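Local coordinates for protein aminopeptidase C (PDB 4K7C) that is a cysteine peptidase of the papain-like clan that, as an aminopeptidase, probably trims residues from the amino termini of peptides, at residues A[57-65]-A[385-396]; A[314-323]-A[359-369]. All blocks are in the same frame, centred on the assembly; numbering follows the deposited sequence. Where two conformers were deposited one is given.

Interaction 1: A[57-65]-A[385-396]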
loop_
_atom_site.group_PDB
_atom_site.type_symbol
_atom_site.label_atom_id
_atom_site.label_comp_id
_atom_site.label_asym_id
_atom_site.label_seq_id
_atom_site.Cartn_x
_atom_site.Cartn_y
_atom_site.Cartn_z
ATOM N N ASP A 57 7.111 -0.278 36.180
ATOM C CA ASP A 57 6.496 -1.219 35.259
ATOM C C ASP A 57 5.130 -0.620 34.846
ATOM O O ASP A 57 4.174 -0.613 35.644
ATOM C CB ASP A 57 6.397 -2.541 35.994
ATOM C CG ASP A 57 5.721 -3.611 35.174
ATOM O OD1 ASP A 57 5.469 -3.351 33.947
ATOM O OD2 ASP A 57 5.441 -4.696 35.770
ATOM N N THR A 58 5.020 -0.047 33.648
ATOM C CA THR A 58 3.820 0.723 33.264
ATOM C C THR A 58 3.046 0.187 32.059
ATOM O O THR A 58 2.026 0.752 31.657
ATOM C CB THR A 58 4.155 2.202 33.041
ATOM O OG1 THR A 58 5.197 2.334 32.063
ATOM C CG2 THR A 58 4.584 2.939 34.370
ATOM N N GLY A 59 3.511 -0.915 31.481
ATOM C CA GLY A 59 2.759 -1.580 30.400
ATOM C C GLY A 59 2.597 -0.725 29.107
ATOM O O GLY A 59 3.466 0.089 28.777
ATOM N N ALA A 60 1.547 -1.021 28.348
ATOM C CA ALA A 60 1.406 -0.525 27.008
ATOM C C ALA A 60 0.856 0.892 26.996
ATOM O O ALA A 60 0.080 1.323 27.890
ATOM C CB ALA A 60 0.544 -1.470 26.151
ATOM N N VAL A 61 1.292 1.652 25.969
ATOM C CA VAL A 61 0.821 3.034 25.789
ATOM C C VAL A 61 -0.574 3.212 25.190
ATOM O O VAL A 61 -1.170 2.295 24.564
ATOM C CB VAL A 61 1.846 3.863 24.945
ATOM C CG1 VAL A 61 3.284 3.763 25.549
ATOM C CG2 VAL A 61 1.897 3.381 23.501
ATOM N N SER A 62 -1.110 4.410 25.413
ATOM C CA SER A 62 -2.371 4.837 24.833
ATOM C C SER A 62 -2.039 5.721 23.593
ATOM O O SER A 62 -0.852 5.997 23.289
ATOM C CB SER A 62 -3.198 5.622 25.896
ATOM O OG SER A 62 -2.439 6.656 26.485
ATOM N N ASN A 63 -3.055 6.160 22.874
ATOM C CA ASN A 63 -2.887 6.901 21.632
ATOM C C ASN A 63 -4.031 7.872 21.461
ATOM O O ASN A 63 -5.202 7.473 21.266
ATOM C CB ASN A 63 -2.888 5.932 20.430
ATOM C CG ASN A 63 -2.511 6.627 19.144
ATOM O OD1 ASN A 63 -2.389 7.844 19.081
ATOM N ND2 ASN A 63 -2.340 5.843 18.100
ATOM N N GLN A 64 -3.705 9.156 21.558
ATOM C CA GLN A 64 -4.644 10.263 21.417
ATOM C C GLN A 64 -5.080 10.578 20.002
ATOM O O GLN A 64 -6.049 11.312 19.784
ATOM C CB GLN A 64 -4.018 11.493 22.084
ATOM C CG GLN A 64 -2.949 12.197 21.246
ATOM C CD GLN A 64 -2.147 13.133 22.057
ATOM O OE1 GLN A 64 -1.546 12.760 23.071
ATOM N NE2 GLN A 64 -2.221 14.382 21.699
ATOM N N LYS A 65 -4.383 10.002 19.032
ATOM C CA LYS A 65 -4.702 10.220 17.630
ATOM C C LYS A 65 -4.671 11.683 17.251
ATOM O O LYS A 65 -3.830 12.423 17.789
ATOM C CB LYS A 65 -5.979 9.453 17.292
ATOM C CG LYS A 65 -5.722 7.978 17.545
ATOM C CD LYS A 65 -6.805 7.094 16.956
ATOM C CE LYS A 65 -6.494 5.606 17.151
ATOM N NZ LYS A 65 -7.646 4.739 16.753
ATOM N N ASN A 385 4.790 8.176 26.225
ATOM C CA ASN A 385 4.082 9.054 25.310
ATOM C C ASN A 385 2.704 8.475 25.049
ATOM O O ASN A 385 2.410 7.419 25.555
ATOM C CB ASN A 385 4.837 9.321 23.993
ATOM C CG ASN A 385 4.504 10.697 23.365
ATOM O OD1 ASN A 385 3.561 11.400 23.727
ATOM N ND2 ASN A 385 5.323 11.086 22.395
ATOM N N SER A 386 1.860 9.241 24.361
ATOM C CA SER A 386 0.431 8.898 24.104
ATOM C C SER A 386 0.133 8.975 22.604
ATOM O O SER A 386 -0.927 9.459 22.138
ATOM C CB SER A 386 -0.521 9.826 24.901
ATOM O OG SER A 386 -0.280 11.213 24.680
ATOM N N TRP A 387 1.115 8.531 21.810
ATOM C CA TRP A 387 1.004 8.531 20.359
ATOM C C TRP A 387 0.944 7.137 19.790
ATOM O O TRP A 387 1.201 6.943 18.577
ATOM C CB TRP A 387 2.209 9.279 19.724
ATOM C CG TRP A 387 2.246 10.710 20.018
ATOM C CD1 TRP A 387 1.231 11.508 20.563
ATOM C CD2 TRP A 387 3.387 11.605 19.806
ATOM N NE1 TRP A 387 1.698 12.796 20.669
ATOM C CE2 TRP A 387 3.012 12.879 20.256
ATOM C CE3 TRP A 387 4.669 11.420 19.285
ATOM C CZ2 TRP A 387 3.849 13.989 20.152
ATOM C CZ3 TRP A 387 5.565 12.532 19.230
ATOM C CH2 TRP A 387 5.155 13.790 19.693
ATOM N N GLY A 388 0.657 6.153 20.648
ATOM C CA GLY A 388 0.602 4.728 20.298
ATOM C C GLY A 388 2.003 4.135 20.171
ATOM O O GLY A 388 3.064 4.806 20.390
ATOM N N GLU A 389 2.014 2.898 19.757
ATOM C CA GLU A 389 3.232 2.032 19.861
ATOM C C GLU A 389 4.195 2.092 18.691
ATOM O O GLU A 389 5.285 1.509 18.783
ATOM C CB GLU A 389 2.861 0.557 20.011
ATOM C CG GLU A 389 2.109 0.231 21.252
ATOM C CD GLU A 389 1.942 -1.254 21.490
ATOM O OE1 GLU A 389 1.671 -2.011 20.485
ATOM O OE2 GLU A 389 2.037 -1.641 22.692
ATOM N N LYS A 390 3.828 2.779 17.622
ATOM C CA LYS A 390 4.694 2.791 16.451
ATOM C C LYS A 390 5.698 3.931 16.367
ATOM O O LYS A 390 6.311 4.117 15.290
ATOM C CB LYS A 390 3.827 2.786 15.214
ATOM C CG LYS A 390 3.020 1.480 15.124
ATOM C CD LYS A 390 2.070 1.560 13.941
ATOM C CE LYS A 390 1.596 0.141 13.604
ATOM N NZ LYS A 390 0.347 0.177 12.790
ATOM N N VAL A 391 5.859 4.674 17.472
ATOM C CA VAL A 391 6.939 5.657 17.642
ATOM C C VAL A 391 7.701 5.234 18.883
ATOM O O VAL A 391 7.172 4.570 19.791
ATOM C CB VAL A 391 6.470 7.130 17.771
ATOM C CG1 VAL A 391 5.817 7.627 16.530
ATOM C CG2 VAL A 391 5.450 7.221 18.935
ATOM N N GLY A 392 8.968 5.633 18.918
ATOM C CA GLY A 392 9.868 5.354 20.009
ATOM C C GLY A 392 10.003 3.861 20.204
ATOM O O GLY A 392 9.944 3.048 19.258
ATOM N N GLU A 393 10.156 3.488 21.459
ATOM C CA GLU A 393 10.299 2.091 21.906
ATOM C C GLU A 393 8.937 1.613 22.448
ATOM O O GLU A 393 8.621 1.842 23.577
ATOM C CB GLU A 393 11.408 2.035 22.956
ATOM C CG GLU A 393 11.921 0.648 23.301
ATOM C CD GLU A 393 12.598 -0.046 22.098
ATOM O OE1 GLU A 393 13.255 0.641 21.277
ATOM O OE2 GLU A 393 12.431 -1.287 21.985
ATOM N N LYS A 394 8.126 1.013 21.560
ATOM C CA LYS A 394 6.729 0.673 21.834
ATOM C C LYS A 394 5.940 1.812 22.422
ATOM O O LYS A 394 5.119 1.617 23.277
ATOM C CB LYS A 394 6.703 -0.543 22.730
ATOM C CG LYS A 394 7.180 -1.772 21.974
ATOM C CD LYS A 394 7.641 -2.835 22.908
ATOM C CE LYS A 394 7.897 -4.088 22.081
ATOM N NZ LYS A 394 8.340 -5.207 22.954
ATOM N N GLY A 395 6.214 2.998 21.941
ATOM C CA GLY A 395 5.554 4.243 22.369
ATOM C C GLY A 395 6.170 5.029 23.530
ATOM O O GLY A 395 5.714 6.076 23.847
ATOM N N TYR A 396 7.283 4.528 24.049
ATOM C CA TYR A 396 8.079 5.216 25.047
ATOM C C TYR A 396 9.252 5.981 24.424
ATOM O O TYR A 396 9.912 5.523 23.452
ATOM C CB TYR A 396 8.603 4.220 26.065
ATOM C CG TYR A 396 7.518 3.681 27.015
ATOM C CD1 TYR A 396 7.311 4.302 28.223
ATOM C CD2 TYR A 396 6.655 2.612 26.650
ATOM C CE1 TYR A 396 6.319 3.863 29.079
ATOM C CE2 TYR A 396 5.677 2.174 27.459
ATOM C CZ TYR A 396 5.494 2.781 28.705
ATOM O OH TYR A 396 4.477 2.323 29.537
HETATM O O HOH W 1 3.271 0.061 24.395
HETATM O O HOH W 2 0.308 6.420 26.926
#
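Val61 points toward 385-396, its two methyls meeting different partners. CG1 slides past the Tyr396 ring to meet CE2 at 3.4 Å; it is anti to the carbonyl carbon (chi1 -53°), which turns CG2 to the Gly388 side, where it presses on Gly388 C at 3.4 Å. Any beta carbon on Gly395 would run into that CG2. A water joins Val61 N to Lys394 O, so the valine backbone is held as well.

Tyr396 reaches the loop with its phenol end. Its OH gives a hydrogen bond of 2.6 Å to Gly59 O, arriving 36° out of the carbonyl plane, and Thr58 OG1 stands 2.6 Å from the same OH. A phenylalanine here would probably leave Gly59 O without its donor and Thr58 OG1 without its polar neighbour, setting this bend of the loop free to shift.

The fold is papain-like, and Gln64, six residues before Cys70, probably corresponds to the glutamine that helps form the oxyanion hole in papain. Ser386 grips it twice: Ser386 OG donates to Gln64 OE1 at 2.6 Å in the carbonyl plane, and Gln64 N donates to Ser386 O at 2.9 Å, nearly straight at 169°. The first bond helps to fix the rotation of the amide. Close by, Gly388 N gives a hydrogen bond to Ser62 O, and Asn63 OD1 closes an Asx turn by accepting from Lys65 N.

Interaction 2: A[314-323]-A[359-369]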
loop_
_atom_site.group_PDB
_atom_site.type_symbol
_atom_site.label_atom_id
_atom_site.label_comp_id
_atom_site.label_asym_id
_atom_site.label_seq_id
_atom_site.Cartn_x
_atom_site.Cartn_y
_atom_site.Cartn_z
ATOM N N SER A 314 4.877 7.450 39.019
ATOM C CA SER A 314 5.090 8.184 37.772
ATOM C C SER A 314 4.800 9.675 37.900
ATOM O O SER A 314 4.147 10.163 38.862
ATOM C CB SER A 314 4.262 7.484 36.658
ATOM O OG SER A 314 2.869 7.646 36.787
ATOM N N VAL A 315 5.332 10.453 37.005
ATOM C CA VAL A 315 5.271 11.888 37.172
ATOM C C VAL A 315 4.761 12.589 35.897
ATOM O O VAL A 315 5.455 12.537 34.852
ATOM C CB VAL A 315 6.683 12.465 37.537
ATOM C CG1 VAL A 315 6.672 13.952 37.711
ATOM C CG2 VAL A 315 7.299 11.833 38.803
ATOM N N TRP A 316 3.605 13.235 35.952
ATOM C CA TRP A 316 3.104 14.006 34.851
ATOM C C TRP A 316 4.038 15.207 34.653
ATOM O O TRP A 316 4.485 15.844 35.640
ATOM C CB TRP A 316 1.706 14.517 35.165
ATOM C CG TRP A 316 0.906 15.220 34.159
ATOM C CD1 TRP A 316 -0.156 14.759 33.500
ATOM C CD2 TRP A 316 0.966 16.644 33.799
ATOM N NE1 TRP A 316 -0.730 15.694 32.734
ATOM C CE2 TRP A 316 -0.060 16.870 32.876
ATOM C CE3 TRP A 316 1.883 17.665 34.043
ATOM C CZ2 TRP A 316 -0.282 18.093 32.286
ATOM C CZ3 TRP A 316 1.626 18.901 33.504
ATOM C CH2 TRP A 316 0.580 19.124 32.615
ATOM N N PHE A 317 4.403 15.431 33.385
ATOM C CA PHE A 317 5.253 16.581 33.027
ATOM C C PHE A 317 4.926 17.236 31.724
ATOM O O PHE A 317 4.432 16.581 30.811
ATOM C CB PHE A 317 6.779 16.200 33.059
ATOM C CG PHE A 317 7.292 15.492 31.845
ATOM C CD1 PHE A 317 7.052 14.149 31.670
ATOM C CD2 PHE A 317 8.094 16.157 30.930
ATOM C CE1 PHE A 317 7.492 13.467 30.572
ATOM C CE2 PHE A 317 8.631 15.441 29.839
ATOM C CZ PHE A 317 8.323 14.092 29.676
ATOM N N GLY A 318 5.209 18.556 31.684
ATOM C CA GLY A 318 5.008 19.433 30.554
ATOM C C GLY A 318 6.318 19.900 29.957
ATOM O O GLY A 318 7.222 20.283 30.658
ATOM N N SER A 319 6.420 19.797 28.631
ATOM C CA SER A 319 7.671 20.107 27.910
ATOM C C SER A 319 7.390 20.685 26.510
ATOM O O SER A 319 6.245 20.683 26.001
ATOM C CB SER A 319 8.566 18.860 27.770
ATOM O OG SER A 319 7.999 17.863 26.951
ATOM N N ASP A 320 8.454 21.145 25.862
ATOM C CA ASP A 320 8.341 21.571 24.449
ATOM C C ASP A 320 8.894 20.440 23.610
ATOM O O ASP A 320 10.068 20.423 23.285
ATOM C CB ASP A 320 9.118 22.862 24.255
ATOM C CG ASP A 320 8.920 23.520 22.931
ATOM O OD1 ASP A 320 8.373 22.915 22.019
ATOM O OD2 ASP A 320 9.321 24.724 22.800
ATOM N N VAL A 321 8.027 19.488 23.226
ATOM C CA VAL A 321 8.485 18.240 22.673
ATOM C C VAL A 321 9.083 18.413 21.266
ATOM O O VAL A 321 9.897 17.601 20.880
ATOM C CB VAL A 321 7.316 17.248 22.616
ATOM C CG1 VAL A 321 6.285 17.616 21.517
ATOM C CG2 VAL A 321 7.809 15.831 22.514
ATOM N N GLY A 322 8.688 19.481 20.577
ATOM C CA GLY A 322 9.208 19.812 19.231
ATOM C C GLY A 322 10.619 20.327 19.201
ATOM O O GLY A 322 11.200 20.347 18.166
ATOM N N GLN A 323 11.165 20.679 20.360
ATOM C CA GLN A 323 12.585 21.115 20.460
ATOM C C GLN A 323 13.516 19.930 20.449
ATOM O O GLN A 323 13.330 18.973 21.226
ATOM C CB GLN A 323 12.802 21.878 21.730
ATOM C CG GLN A 323 12.036 23.180 21.770
ATOM C CD GLN A 323 12.631 24.311 20.897
ATOM O OE1 GLN A 323 13.759 24.222 20.395
ATOM N NE2 GLN A 323 11.898 25.376 20.776
ATOM N N GLU A 359 10.278 31.629 21.689
ATOM C CA GLU A 359 10.888 30.493 21.039
ATOM C C GLU A 359 10.380 29.160 21.636
ATOM O O GLU A 359 10.277 28.206 20.913
ATOM C CB GLU A 359 12.400 30.597 21.159
ATOM C CG GLU A 359 13.214 29.362 20.665
ATOM C CD GLU A 359 12.834 28.830 19.270
ATOM O OE1 GLU A 359 12.374 29.595 18.433
ATOM O OE2 GLU A 359 13.090 27.630 19.050
ATOM N N SER A 360 10.078 29.113 22.952
ATOM C CA SER A 360 9.725 27.851 23.596
ATOM C C SER A 360 8.715 28.073 24.673
ATOM O O SER A 360 8.705 29.121 25.280
ATOM C CB SER A 360 10.950 27.162 24.182
ATOM O OG SER A 360 10.759 25.802 24.562
ATOM N N LEU A 361 7.934 27.049 24.967
ATOM C CA LEU A 361 6.905 27.051 26.038
ATOM C C LEU A 361 6.394 25.595 26.099
ATOM O O LEU A 361 6.860 24.744 25.309
ATOM C CB LEU A 361 5.811 28.080 25.846
ATOM C CG LEU A 361 5.206 28.314 24.466
ATOM C CD1 LEU A 361 4.567 27.060 23.975
ATOM C CD2 LEU A 361 4.162 29.396 24.480
HETATM N N MSE A 362 5.585 25.216 27.104
HETATM C CA MSE A 362 5.028 23.831 27.125
HETATM C C MSE A 362 4.051 23.668 26.000
HETATM O O MSE A 362 3.182 24.493 25.816
HETATM C CB MSE A 362 4.298 23.399 28.436
HETATM C CG MSE A 362 3.406 22.150 28.218
HETATM SE SE MSE A 362 2.474 21.681 29.916
HETATM C CE MSE A 362 1.754 19.920 29.714
ATOM N N THR A 363 4.224 22.609 25.222
ATOM C CA THR A 363 3.403 22.275 24.100
ATOM C C THR A 363 2.812 20.842 24.226
ATOM O O THR A 363 1.908 20.488 23.476
ATOM C CB THR A 363 4.164 22.351 22.780
ATOM O OG1 THR A 363 5.175 21.341 22.803
ATOM C CG2 THR A 363 4.785 23.747 22.570
ATOM N N HIS A 364 3.331 20.019 25.133
ATOM C CA HIS A 364 2.937 18.593 25.206
ATOM C C HIS A 364 3.146 18.073 26.645
ATOM O O HIS A 364 4.103 18.392 27.332
ATOM C CB HIS A 364 3.756 17.784 24.178
ATOM C CG HIS A 364 3.300 16.362 23.986
ATOM N ND1 HIS A 364 1.969 16.018 23.813
ATOM C CD2 HIS A 364 3.998 15.196 23.914
ATOM C CE1 HIS A 364 1.869 14.697 23.669
ATOM N NE2 HIS A 364 3.086 14.182 23.719
ATOM N N ALA A 365 2.225 17.247 27.100
ATOM C CA ALA A 365 2.277 16.636 28.440
ATOM C C ALA A 365 2.559 15.149 28.181
ATOM O O ALA A 365 1.909 14.517 27.300
ATOM C CB ALA A 365 0.900 16.758 29.161
HETATM N N MSE A 366 3.438 14.603 28.989
HETATM C CA MSE A 366 3.780 13.184 28.979
HETATM C C MSE A 366 3.983 12.782 30.439
HETATM O O MSE A 366 3.693 13.531 31.350
HETATM C CB MSE A 366 4.970 12.865 28.029
HETATM C CG MSE A 366 4.647 13.280 26.585
HETATM SE SE MSE A 366 6.191 12.965 25.381
HETATM C CE MSE A 366 7.367 14.398 26.015
ATOM N N VAL A 367 4.525 11.575 30.650
ATOM C CA VAL A 367 4.723 11.001 31.944
ATOM C C VAL A 367 6.166 10.421 32.034
ATOM O O VAL A 367 6.601 9.663 31.167
ATOM C CB VAL A 367 3.629 9.904 32.236
ATOM C CG1 VAL A 367 3.915 9.199 33.575
ATOM C CG2 VAL A 367 2.251 10.444 32.179
ATOM N N LEU A 368 6.875 10.819 33.085
ATOM C CA LEU A 368 8.121 10.150 33.491
ATOM C C LEU A 368 7.819 8.855 34.193
ATOM O O LEU A 368 7.056 8.846 35.182
ATOM C CB LEU A 368 8.972 11.047 34.433
ATOM C CG LEU A 368 9.124 12.470 33.851
ATOM C CD1 LEU A 368 9.695 13.358 34.907
ATOM C CD2 LEU A 368 10.090 12.535 32.644
ATOM N N THR A 369 8.443 7.801 33.699
ATOM C CA THR A 369 8.287 6.423 34.241
ATOM C C THR A 369 9.586 5.728 34.591
ATOM O O THR A 369 9.594 4.577 34.953
ATOM C CB THR A 369 7.423 5.526 33.337
ATOM O OG1 THR A 369 8.174 5.152 32.165
ATOM C CG2 THR A 369 6.045 6.239 32.943
HETATM O O HOH W 3 6.064 16.549 28.144
HETATM O O HOH W 4 6.587 21.519 20.675
HETATM O O HOH W 5 15.344 26.468 20.564
#
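An antiparallel strand pair of the papain-like beta domain joins 315-319 to 364-369, the second strand starting with His364, whose place in the fold is consistent with the catalytic histidine of this clan. The short axes run 139° apart. Val315 with Leu368, Phe317 with Met366 and Ser319 with His364 are the hydrogen-bonded pairs. The register is interrupted by a classic beta bulge, where Ser319 O accepts from both Thr363 N (2.9 Å) and His364 N (3.1 Å).

Phe317 dominates one face. A chi1 of 81° swings its ring across toward the partner strand, where it takes Leu368 CD2 onto one face in a CH-pi contact and touches Met366 CB with CE1 at 3.6 Å. A water lies over the other face, bound to Ser319 OG, Phe317 O and His364 O. On the reverse side of the pair, Ala365 CB packs against Trp316 CZ2 at 3.6 Å.

Past the strands the contact turns polar. Ser360 OG donates to the anti lone pair of Asp320 OD2 at 2.5 Å. Gln323 NE2 points almost straight (173°) at Glu359 OE2, 3.1 Å away, meeting it from above the carboxylate plane; Glu359 OE1 forms a salt bridge with Arg181 of the second subunit.

Strand 408-414 pairs with 315-319 and strand 377-384 with 364-374, while helix 70-87 packs through Ala74 against Trp316 and Val367, and Trp71 O of that helix accepts from Trp316 NE1.

The two contacts have centres 15 Å apart, and interaction 2 falls between the halves of interaction 1 in the sequence, the order being 57-65, 314-323, 359-369, 385-396. Strand 377-384 links them: it pairs with 364-374 and runs straight into 385-396. They meet where Asn385 OD1 lies 2.8 Å from His364 NE2, a probable hydrogen bond, with Trp387 lying against the His364 ring. Both also touch helix 70-87, and Cys70 at its start is reached by Gln64 and His364. This gathering is consistent with the cysteine, histidine, asparagine and glutamine of papain-like active sites, so the two contacts probably hold its parts in mutual position.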